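Local coordinates for cell division control protein Cdc48 (Mycobacterium smegmatis, PDB 5E7P), which probably binds and hydrolyses ATP as a AAA-type ATPase of the Cdc48 family, with ADP held in two separate nucleotide sites, at residues D686-S689 and A690-V694; Y525-P528 and G529-K532; E291-G294 and P295-G298; G275-T278 and M279-V283. All blocks are in the same frame, centred on the assembly; numbering follows the deposited sequence.

Contacts 2 and 4 are buried nucleotide-binding segments: each follows a strand of its own AAA module and offers backbone N-H groups to an ADP, and their nearest atoms are about 25 Å apart. Contacts 1 and 3 are partly buried helix starts, but their chemistry differs: a capping box in 686-694, and two backbone bonds with a water between carboxylates in 291-298. Contact 1 shares its ADP with contact 2 and meets it directly, Ala691 N lying 2.9 Å from Gly529 O, probably a hydrogen bond. Contact 3 meets contact 4 through a salt bridge, Glu291 OE1 to Arg281 NH2 at 2.8 Å. The two pairs lie on opposite sides of the chain's centre.

Contact 1 of 4, residues D686-S689 and A690-V694; sequences DGYS and AADCV. With ADP (adenosine-5'-diphosphate), chain D.
Ser689 places OG between its backbone N and carbonyl carbon (chi1 72°), which turns the hydroxyl over the start of helix 690-707, while Asp692 swings its carboxylate back beside its own N (chi1 -75°). The result is a capping box with two reciprocal bonds. Asp692 N donates to Ser689 OG at 3.2 Å, and Ser689 N donates to Asp692 OD2 at 3.1 Å, nearly straight at 163°, reaching the anti side of that oxygen from somewhat outside the carboxylate plane. The first helical backbone bond, Cys693 N to Ser689 O at 3.1 Å, starts from the same serine. Tyr688 flanks the box: its CD2 is 3.6 Å from Asp692 CB, an oblique approach with ring and carboxylate planes almost perpendicular, and its CB lies 4.0 Å from Cys693 SG. The phenol OH is bonded to Val726 O, and Asp692 OD2 is also bonded to Ser729 OG, which ties the cap to the loop between helices 716-725 and 732-739. Beyond the cap the helix, part of the AAA+ lid, meets ADP through carbon atoms: Ala690 CB is 3.3 Å from N7 and Val694 CG2 3.6 Å from N3. An acidic group at the positive end of a helix dipole, with two N-H or O-H neighbours on one oxygen, is consistent with an ionised carboxylate stabilised at this cap.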
loop_
_atom_site.group_PDB
_atom_site.type_symbol
_atom_site.label_atom_id
_atom_site.label_comp_id
_atom_site.label_asym_id
_atom_site.label_seq_id
_atom_site.Cartn_x
_atom_site.Cartn_y
_atom_site.Cartn_z
ATOM N N ASP A 686 14.448 31.119 8.089
ATOM C CA ASP A 686 15.662 30.720 7.390
ATOM C C ASP A 686 16.384 29.640 8.196
ATOM O O ASP A 686 16.538 29.760 9.412
ATOM C CB ASP A 686 16.576 31.926 7.167
ATOM C CG ASP A 686 17.639 31.669 6.112
ATOM O OD1 ASP A 686 17.301 31.695 4.906
ATOM O OD2 ASP A 686 18.811 31.443 6.485
ATOM N N GLY A 687 16.809 28.579 7.517
ATOM C CA GLY A 687 17.484 27.477 8.179
ATOM C C GLY A 687 16.538 26.342 8.520
ATOM O O GLY A 687 16.967 25.255 8.905
ATOM N N TYR A 688 15.241 26.596 8.384
ATOM C CA TYR A 688 14.237 25.559 8.587
ATOM C C TYR A 688 14.034 24.751 7.310
ATOM O O TYR A 688 13.702 25.305 6.261
ATOM C CB TYR A 688 12.905 26.175 9.025
ATOM C CG TYR A 688 12.850 26.562 10.483
ATOM C CD1 TYR A 688 13.619 27.607 10.976
ATOM C CD2 TYR A 688 12.021 25.884 11.367
ATOM C CE1 TYR A 688 13.572 27.960 12.312
ATOM C CE2 TYR A 688 11.965 26.231 12.701
ATOM C CZ TYR A 688 12.741 27.270 13.168
ATOM O OH TYR A 688 12.684 27.615 14.495
ATOM N N SER A 689 14.235 23.441 7.400
ATOM C CA SER A 689 13.963 22.555 6.279
ATOM C C SER A 689 12.457 22.411 6.120
ATOM O O SER A 689 11.687 22.944 6.923
ATOM C CB SER A 689 14.586 21.180 6.511
ATOM O OG SER A 689 13.871 20.469 7.509
ATOM N N ALA A 690 12.040 21.690 5.085
ATOM C CA ALA A 690 10.625 21.434 4.857
ATOM C C ALA A 690 10.018 20.692 6.046
ATOM O O ALA A 690 8.934 21.037 6.519
ATOM C CB ALA A 690 10.427 20.634 3.565
ATOM N N ALA A 691 10.727 19.676 6.525
ATOM C CA ALA A 691 10.273 18.897 7.671
ATOM C C ALA A 691 10.188 19.766 8.925
ATOM O O ALA A 691 9.288 19.596 9.746
ATOM C CB ALA A 691 11.191 17.693 7.905
ATOM N N ASP A 692 11.123 20.700 9.061
ATOM C CA ASP A 692 11.124 21.615 10.200
ATOM C C ASP A 692 9.877 22.494 10.219
ATOM O O ASP A 692 9.309 22.752 11.282
ATOM C CB ASP A 692 12.376 22.494 10.193
ATOM C CG ASP A 692 13.618 21.744 10.625
ATOM O OD1 ASP A 692 13.495 20.805 11.444
ATOM O OD2 ASP A 692 14.717 22.096 10.147
ATOM N N CYS A 693 9.460 22.948 9.040
ATOM C CA CYS A 693 8.272 23.789 8.919
ATOM C C CYS A 693 7.015 23.009 9.293
ATOM O O CYS A 693 6.159 23.506 10.026
ATOM C CB CYS A 693 8.141 24.346 7.498
ATOM S SG CYS A 693 9.508 25.405 6.966
ATOM N N VAL A 694 6.909 21.790 8.773
ATOM C CA VAL A 694 5.794 20.901 9.083
ATOM C C VAL A 694 5.715 20.638 10.587
ATOM O O VAL A 694 4.626 20.570 11.165
ATOM C CB VAL A 694 5.928 19.559 8.318
ATOM C CG1 VAL A 694 4.874 18.560 8.772
ATOM C CG2 VAL A 694 5.836 19.796 6.814
HETATM P PB ADP D . 15.200 12.910 3.595
HETATM O O1B ADP D . 15.333 13.306 5.046
HETATM O O2B ADP D . 15.762 11.540 3.302
HETATM O O3B ADP D . 15.632 13.979 2.618
HETATM P PA ADP D . 12.584 13.859 2.898
HETATM O O1A ADP D . 13.347 15.137 2.650
HETATM O O2A ADP D . 11.737 13.260 1.808
HETATM O O3A ADP D . 13.605 12.715 3.405
HETATM O "O5'" ADP D . 11.601 14.118 4.147
HETATM C "C5'" ADP D . 10.645 13.142 4.553
HETATM C "C4'" ADP D . 9.543 13.831 5.353
HETATM O "O4'" ADP D . 9.690 15.254 5.302
HETATM C "C3'" ADP D . 8.167 13.509 4.794
HETATM O "O3'" ADP D . 7.510 12.526 5.596
HETATM C "C2'" ADP D . 7.403 14.817 4.822
HETATM O "O2'" ADP D . 6.414 14.791 5.857
HETATM C "C1'" ADP D . 8.426 15.903 5.117
HETATM N N9 ADP D . 8.497 16.797 3.938
HETATM C C8 ADP D . 9.584 16.977 3.164
HETATM N N7 ADP D . 9.333 17.854 2.158
HETATM C C5 ADP D . 8.056 18.251 2.282
HETATM C C6 ADP D . 7.154 19.170 1.548
HETATM N N6 ADP D . 7.590 19.846 0.459
HETATM N N1 ADP D . 5.889 19.306 2.002
HETATM C C2 ADP D . 5.454 18.630 3.082
HETATM N N3 ADP D . 6.216 17.781 3.798
HETATM C C4 ADP D . 7.506 17.553 3.455
#

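Contact 2 of 4, residues Y525-P528 and G529-K532; sequences YGPP and GCGK. With ADP (adenosine-5'-diphosphate), chain D.
Lys532, Pro528 and Cys530 carry the contact between the two limbs of a P-loop, the Walker A segment between strand 521-525 and helix 534-539. The end-to-end directions of 525-528 and 529-532 are 161° apart, so the chain turns back on itself. Lys532 closes the turn. Its CG sits between its own N and carbonyl carbon (chi1 41°), which lays the chain alongside the incoming limb: CD is 3.5 Å from Gly526 O, and CG packs 3.2 Å from O3B of ADP. Two further bends bring NZ towards the beta-phosphate, although NZ stays 3.5 Å from O2B; beyond the segments, the lysine side chain touches Asn630. Pro528 stands at the corner, where its bond to CB points away from the second limb although CB still touches it, and its CA is 3.6 Å from O1B. The next residue, Gly529, has positive phi, a backbone shape that favours glycine, and its N donates to ADP O1B at 2.9 Å, well aligned at 163°. Cys530 N gives O1A a weak, strongly bent bond of 2.8 Å; Gly531 N also donates to O1A, but its modelled length is too short to be trusted. Peptide N-H groups thus face both phosphates, the beta-phosphate by a clear bond and the alpha-phosphate by less certain ones. On the side of the turn away from them, the Cys530 side chain is directed back at the first limb and also touches Pro654. There SG rests 3.6 Å from Pro527 CG, and CB lies 3.4 Å from Pro527 O.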
loop_
_atom_site.group_PDB
_atom_site.type_symbol
_atom_site.label_atom_id
_atom_site.label_comp_id
_atom_site.label_asym_id
_atom_site.label_seq_id
_atom_site.Cartn_x
_atom_site.Cartn_y
_atom_site.Cartn_z
ATOM N N TYR A 525 19.406 14.562 -5.145
ATOM C CA TYR A 525 20.157 14.789 -3.912
ATOM C C TYR A 525 19.869 16.144 -3.276
ATOM O O TYR A 525 19.725 17.156 -3.965
ATOM C CB TYR A 525 21.662 14.631 -4.157
ATOM C CG TYR A 525 22.220 15.598 -5.179
ATOM C CD1 TYR A 525 22.228 15.279 -6.532
ATOM C CD2 TYR A 525 22.732 16.827 -4.792
ATOM C CE1 TYR A 525 22.731 16.158 -7.467
ATOM C CE2 TYR A 525 23.237 17.711 -5.719
ATOM C CZ TYR A 525 23.234 17.373 -7.056
ATOM O OH TYR A 525 23.738 18.253 -7.986
ATOM N N GLY A 526 19.790 16.152 -1.952
ATOM C CA GLY A 526 19.589 17.379 -1.206
ATOM C C GLY A 526 19.766 17.147 0.280
ATOM O O GLY A 526 19.914 16.005 0.714
ATOM N N PRO A 527 19.758 18.230 1.071
ATOM C CA PRO A 527 19.855 18.126 2.530
ATOM C C PRO A 527 18.629 17.421 3.100
ATOM O O PRO A 527 17.571 17.453 2.471
ATOM C CB PRO A 527 19.896 19.588 2.983
ATOM C CG PRO A 527 19.250 20.348 1.877
ATOM C CD PRO A 527 19.607 19.623 0.621
ATOM N N PRO A 528 18.772 16.780 4.272
ATOM C CA PRO A 528 17.682 16.016 4.891
ATOM C C PRO A 528 16.450 16.870 5.171
ATOM O O PRO A 528 16.565 18.078 5.385
ATOM C CB PRO A 528 18.296 15.542 6.214
ATOM C CG PRO A 528 19.763 15.556 5.978
ATOM C CD PRO A 528 20.008 16.719 5.071
ATOM N N GLY A 529 15.283 16.234 5.166
ATOM C CA GLY A 529 14.035 16.902 5.484
ATOM C C GLY A 529 13.614 17.955 4.480
ATOM O O GLY A 529 12.949 18.925 4.838
ATOM N N CYS A 530 13.990 17.766 3.218
ATOM C CA CYS A 530 13.646 18.724 2.172
ATOM C C CYS A 530 12.806 18.103 1.059
ATOM O O CYS A 530 12.489 18.762 0.067
ATOM C CB CYS A 530 14.904 19.369 1.599
ATOM S SG CYS A 530 15.767 20.412 2.781
ATOM N N GLY A 531 12.454 16.833 1.227
ATOM C CA GLY A 531 11.490 16.183 0.356
ATOM C C GLY A 531 12.021 15.410 -0.836
ATOM O O GLY A 531 11.242 14.996 -1.693
ATOM N N LYS A 532 13.334 15.209 -0.900
ATOM C CA LYS A 532 13.932 14.474 -2.011
ATOM C C LYS A 532 13.382 13.052 -2.123
ATOM O O LYS A 532 13.256 12.516 -3.220
ATOM C CB LYS A 532 15.458 14.459 -1.908
ATOM C CG LYS A 532 15.983 14.256 -0.505
ATOM C CD LYS A 532 17.448 13.866 -0.521
ATOM C CE LYS A 532 17.619 12.414 -0.943
ATOM N NZ LYS A 532 17.062 11.461 0.067
HETATM P PB ADP D . 15.200 12.910 3.595
HETATM O O1B ADP D . 15.333 13.306 5.046
HETATM O O2B ADP D . 15.762 11.540 3.302
HETATM O O3B ADP D . 15.632 13.979 2.618
HETATM P PA ADP D . 12.584 13.859 2.898
HETATM O O1A ADP D . 13.347 15.137 2.650
HETATM O O2A ADP D . 11.737 13.260 1.808
HETATM O O3A ADP D . 13.605 12.715 3.405
HETATM O "O5'" ADP D . 11.601 14.118 4.147
HETATM C "C5'" ADP D . 10.645 13.142 4.553
HETATM C "C4'" ADP D . 9.543 13.831 5.353
HETATM O "O4'" ADP D . 9.690 15.254 5.302
HETATM C "C3'" ADP D . 8.167 13.509 4.794
HETATM O "O3'" ADP D . 7.510 12.526 5.596
HETATM C "C2'" ADP D . 7.403 14.817 4.822
HETATM O "O2'" ADP D . 6.414 14.791 5.857
HETATM C "C1'" ADP D . 8.426 15.903 5.117
HETATM N N9 ADP D . 8.497 16.797 3.938
HETATM C C8 ADP D . 9.584 16.977 3.164
HETATM N N7 ADP D . 9.333 17.854 2.158
HETATM C C5 ADP D . 8.056 18.251 2.282
HETATM C C6 ADP D . 7.154 19.170 1.548
HETATM N N6 ADP D . 7.590 19.846 0.459
HETATM N N1 ADP D . 5.889 19.306 2.002
HETATM C C2 ADP D . 5.454 18.630 3.082
HETATM N N3 ADP D . 6.216 17.781 3.798
HETATM C C4 ADP D . 7.506 17.553 3.455
#

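Contact 3 of 4, residues E291-G294 and P295-G298; sequences ELDG and PEVG
Asp293, the last residue of strand 289-293, and Gly294, the first of helix 294-299, accept backbone bonds from the helix's first turn. Val297 N donates to Asp293 O at 3.0 Å, nearly in line with the carbonyl (C=O...N 169°), and Gly298 N reaches Gly294 O at 2.8 Å. Charge is handled differently. Asp293 OD2 and Glu296 OE2 are 3.8 Å apart with their carboxylate planes almost perpendicular, and a water donates to both, 3.2 Å from Asp293 OD2 and 2.8 Å from Glu296 OE2, which should ease the repulsion. Glu296 OE1 is engaged by Gly213 N, while Arg131 forms a long, weak ion pair with Asp293 OD2. Apolar contact lies further round the turn: the Leu292 and Val297 side chains cross at about a right angle, CD2 of Leu292 3.7 Å from CG2 of Val297, and both pack on helix 302-319. A different approach is that of Pro295, whose CD lies 3.3 Å from Asp293 OD1; it fills a first-turn position where the lack of an N-H costs no helical bond. With Asp293 at the N-cap position, this is a tight strand-to-helix connection in the alpha/beta core of a AAA module.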
loop_
_atom_site.group_PDB
_atom_site.type_symbol
_atom_site.label_atom_id
_atom_site.label_comp_id
_atom_site.label_asym_id
_atom_site.label_seq_id
_atom_site.Cartn_x
_atom_site.Cartn_y
_atom_site.Cartn_z
ATOM N N GLU A 291 -4.990 -24.371 -6.114
ATOM C CA GLU A 291 -4.788 -23.125 -5.385
ATOM C C GLU A 291 -4.736 -23.295 -3.868
ATOM O O GLU A 291 -5.601 -23.935 -3.268
ATOM C CB GLU A 291 -5.868 -22.108 -5.759
ATOM C CG GLU A 291 -5.704 -20.757 -5.086
ATOM C CD GLU A 291 -6.705 -19.733 -5.592
ATOM O OE1 GLU A 291 -6.834 -18.665 -4.958
ATOM O OE2 GLU A 291 -7.359 -19.997 -6.625
ATOM N N LEU A 292 -3.706 -22.713 -3.263
ATOM C CA LEU A 292 -3.608 -22.612 -1.814
ATOM C C LEU A 292 -3.736 -21.152 -1.415
ATOM O O LEU A 292 -3.216 -20.267 -2.097
ATOM C CB LEU A 292 -2.260 -23.141 -1.316
ATOM C CG LEU A 292 -2.063 -24.648 -1.148
ATOM C CD1 LEU A 292 -0.649 -24.935 -0.677
ATOM C CD2 LEU A 292 -3.073 -25.209 -0.166
ATOM N N ASP A 293 -4.431 -20.900 -0.312
ATOM C CA ASP A 293 -4.449 -19.566 0.265
ATOM C C ASP A 293 -3.294 -19.441 1.248
ATOM O O ASP A 293 -3.351 -19.985 2.350
ATOM C CB ASP A 293 -5.776 -19.275 0.967
ATOM C CG ASP A 293 -5.864 -17.843 1.468
ATOM O OD1 ASP A 293 -5.400 -16.933 0.750
ATOM O OD2 ASP A 293 -6.384 -17.625 2.581
ATOM N N GLY A 294 -2.249 -18.734 0.829
ATOM C CA GLY A 294 -1.063 -18.509 1.639
ATOM C C GLY A 294 -1.280 -18.216 3.115
ATOM O O GLY A 294 -0.664 -18.858 3.967
ATOM N N PRO A 295 -2.145 -17.237 3.429
ATOM C CA PRO A 295 -2.410 -16.920 4.836
ATOM C C PRO A 295 -3.071 -18.060 5.609
ATOM O O PRO A 295 -2.679 -18.311 6.748
ATOM C CB PRO A 295 -3.358 -15.721 4.749
ATOM C CG PRO A 295 -3.031 -15.087 3.453
ATOM C CD PRO A 295 -2.718 -16.224 2.527
ATOM N N GLU A 296 -4.058 -18.727 5.015
ATOM C CA GLU A 296 -4.733 -19.836 5.689
ATOM C C GLU A 296 -3.778 -20.988 5.985
ATOM O O GLU A 296 -3.812 -21.571 7.072
ATOM C CB GLU A 296 -5.923 -20.339 4.872
ATOM C CG GLU A 296 -7.186 -19.511 5.032
ATOM C CD GLU A 296 -8.389 -20.147 4.357
ATOM O OE1 GLU A 296 -8.336 -21.361 4.059
ATOM O OE2 GLU A 296 -9.387 -19.431 4.124
ATOM N N VAL A 297 -2.925 -21.308 5.018
ATOM C CA VAL A 297 -1.942 -22.369 5.196
ATOM C C VAL A 297 -0.859 -21.947 6.183
ATOM O O VAL A 297 -0.469 -22.725 7.054
ATOM C CB VAL A 297 -1.293 -22.773 3.863
ATOM C CG1 VAL A 297 -0.331 -23.932 4.075
ATOM C CG2 VAL A 297 -2.361 -23.145 2.853
ATOM N N GLY A 298 -0.388 -20.711 6.051
ATOM C CA GLY A 298 0.626 -20.174 6.945
ATOM C C GLY A 298 0.215 -20.157 8.409
ATOM O O GLY A 298 1.068 -20.170 9.299
HETATM O O HOH W 1 -9.081 -16.638 3.967
#

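Contact 4 of 4, residues G275-T278 and M279-V283; sequences GKAT and MVRAV. With ADP (adenosine-5'-diphosphate), chain C.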
loop_
_atom_site.group_PDB
_atom_site.type_symbol
_atom_site.label_atom_id
_atom_site.label_comp_id
_atom_site.label_asym_id
_atom_site.label_seq_id
_atom_site.Cartn_x
_atom_site.Cartn_y
_atom_site.Cartn_z
ATOM N N GLY A 275 -5.056 -6.368 -7.556
ATOM C CA GLY A 275 -5.660 -7.384 -8.399
ATOM C C GLY A 275 -4.686 -8.440 -8.890
ATOM O O GLY A 275 -4.831 -8.952 -9.998
ATOM N N LYS A 276 -3.699 -8.776 -8.065
ATOM C CA LYS A 276 -2.694 -9.765 -8.445
ATOM C C LYS A 276 -3.265 -11.182 -8.555
ATOM O O LYS A 276 -3.011 -11.889 -9.530
ATOM C CB LYS A 276 -1.523 -9.743 -7.464
ATOM C CG LYS A 276 -0.789 -8.419 -7.407
ATOM C CD LYS A 276 0.364 -8.487 -6.416
ATOM C CE LYS A 276 -0.127 -8.758 -5.009
ATOM N NZ LYS A 276 -0.967 -7.642 -4.491
ATOM N N ALA A 277 -4.031 -11.596 -7.553
ATOM C CA ALA A 277 -4.592 -12.944 -7.534
ATOM C C ALA A 277 -5.665 -13.110 -8.604
ATOM O O ALA A 277 -5.754 -14.154 -9.250
ATOM C CB ALA A 277 -5.151 -13.273 -6.154
ATOM N N THR A 278 -6.475 -12.074 -8.790
ATOM C CA THR A 278 -7.514 -12.087 -9.813
ATOM C C THR A 278 -6.912 -12.216 -11.212
ATOM O O THR A 278 -7.446 -12.922 -12.069
ATOM C CB THR A 278 -8.391 -10.822 -9.729
ATOM O OG1 THR A 278 -9.068 -10.793 -8.465
ATOM C CG2 THR A 278 -9.420 -10.799 -10.847
ATOM N N MET A 279 -5.788 -11.539 -11.435
ATOM C CA MET A 279 -5.092 -11.628 -12.713
ATOM C C MET A 279 -4.624 -13.055 -12.991
ATOM O O MET A 279 -4.752 -13.551 -14.109
ATOM C CB MET A 279 -3.892 -10.678 -12.752
ATOM C CG MET A 279 -3.061 -10.815 -14.024
ATOM S SD MET A 279 -1.550 -9.835 -14.050
ATOM C CE MET A 279 -0.504 -10.781 -12.949
ATOM N N VAL A 280 -4.082 -13.705 -11.967
ATOM C CA VAL A 280 -3.557 -15.061 -12.106
ATOM C C VAL A 280 -4.662 -16.058 -12.445
ATOM O O VAL A 280 -4.498 -16.905 -13.325
ATOM C CB VAL A 280 -2.803 -15.516 -10.837
ATOM C CG1 VAL A 280 -2.293 -16.940 -11.001
ATOM C CG2 VAL A 280 -1.649 -14.569 -10.536
ATOM N N ARG A 281 -5.792 -15.946 -11.754
ATOM C CA ARG A 281 -6.931 -16.814 -12.024
ATOM C C ARG A 281 -7.472 -16.595 -13.435
ATOM O O ARG A 281 -7.850 -17.548 -14.124
ATOM C CB ARG A 281 -8.034 -16.592 -10.987
ATOM C CG ARG A 281 -7.559 -16.762 -9.553
ATOM C CD ARG A 281 -8.717 -16.777 -8.566
ATOM N NE ARG A 281 -8.235 -16.876 -7.191
ATOM C CZ ARG A 281 -8.072 -15.838 -6.375
ATOM N NH1 ARG A 281 -8.371 -14.612 -6.788
ATOM N NH2 ARG A 281 -7.624 -16.029 -5.140
ATOM N N ALA A 282 -7.500 -15.336 -13.863
ATOM C CA ALA A 282 -7.984 -14.991 -15.195
ATOM C C ALA A 282 -7.070 -15.538 -16.289
ATOM O O ALA A 282 -7.541 -16.078 -17.293
ATOM C CB ALA A 282 -8.130 -13.486 -15.332
ATOM N N VAL A 283 -5.764 -15.395 -16.089
ATOM C CA VAL A 283 -4.779 -15.865 -17.060
ATOM C C VAL A 283 -4.774 -17.393 -17.159
ATOM O O VAL A 283 -4.599 -17.955 -18.240
ATOM C CB VAL A 283 -3.362 -15.328 -16.725
ATOM C CG1 VAL A 283 -2.291 -16.049 -17.532
ATOM C CG2 VAL A 283 -3.296 -13.835 -16.977
HETATM P PB ADP C . -4.287 -8.701 -4.728
HETATM O O1B ADP C . -4.083 -8.314 -3.288
HETATM O O2B ADP C . -4.236 -10.184 -4.979
HETATM O O3B ADP C . -3.500 -7.887 -5.719
HETATM P PA ADP C . -6.921 -9.350 -5.519
HETATM O O1A ADP C . -7.305 -10.249 -4.371
HETATM O O2A ADP C . -6.435 -9.965 -6.807
HETATM O O3A ADP C . -5.831 -8.305 -4.955
HETATM O "O5'" ADP C . -8.173 -8.395 -5.806
HETATM C "C5'" ADP C . -8.449 -7.350 -4.883
HETATM C "C4'" ADP C . -9.937 -7.419 -4.577
HETATM O "O4'" ADP C . -10.654 -6.756 -5.614
HETATM C "C3'" ADP C . -10.406 -8.865 -4.534
HETATM O "O3'" ADP C . -11.110 -9.113 -3.312
HETATM C "C2'" ADP C . -11.341 -9.029 -5.715
HETATM O "O2'" ADP C . -12.544 -9.681 -5.298
HETATM C "C1'" ADP C . -11.638 -7.617 -6.187
HETATM N N9 ADP C . -11.553 -7.503 -7.662
HETATM C C8 ADP C . -10.422 -7.489 -8.393
HETATM N N7 ADP C . -10.703 -7.359 -9.715
HETATM C C5 ADP C . -12.042 -7.280 -9.839
HETATM C C6 ADP C . -13.014 -7.134 -10.949
HETATM N N6 ADP C . -12.598 -7.042 -12.234
HETATM N N1 ADP C . -14.331 -7.099 -10.641
HETATM C C2 ADP C . -14.764 -7.192 -9.370
HETATM N N3 ADP C . -13.938 -7.322 -8.317
HETATM C C4 ADP C . -12.594 -7.374 -8.482
#
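The Walker A P-loop of the first AAA module runs into helix 276-283 here, and Gly275 at the N-cap passes its carbonyl to Met279 N at 3.1 Å, the donor lying above the carbonyl plane. The same i to i+4 pattern continues from Lys276 to Val280, Ala277 to Arg281 and Thr278 to Ala282, leaving the leading N-H groups of the turn to point at ADP. Among these, O3B of ADP accepts from Gly275 N and also from Lys276 N, while O2B accepts from Ala277 N at 2.9 Å. Lys276 bends at its last two torsions, which curls NZ back over the beta-phosphate to 2.8 Å from O3B; Gly270 O also takes a bond from it. O3B thus receives three bonds, and the positive helix end would favour its negative charge. Thr278 holds OG1 beside its own N (chi1 -63°), the setting that lets hydroxyl and N-H meet at one alpha-phosphate oxygen: N to O2A is 2.9 Å and OG1 to O2A 3.2 Å. One turn on, the extended Arg281 chain returns its guanidinium obliquely to Ala277, NH1 lying 3.5 Å from Ala277 CB, while NH2 is salt-bridged to Glu291. Val280 CG2 packs 3.2 Å from Lys276 O, and its side chain reaches strand 361-366. Phosphates seated on a helix N-terminus beside a lysine are the hallmark of P-loop nucleotide sites.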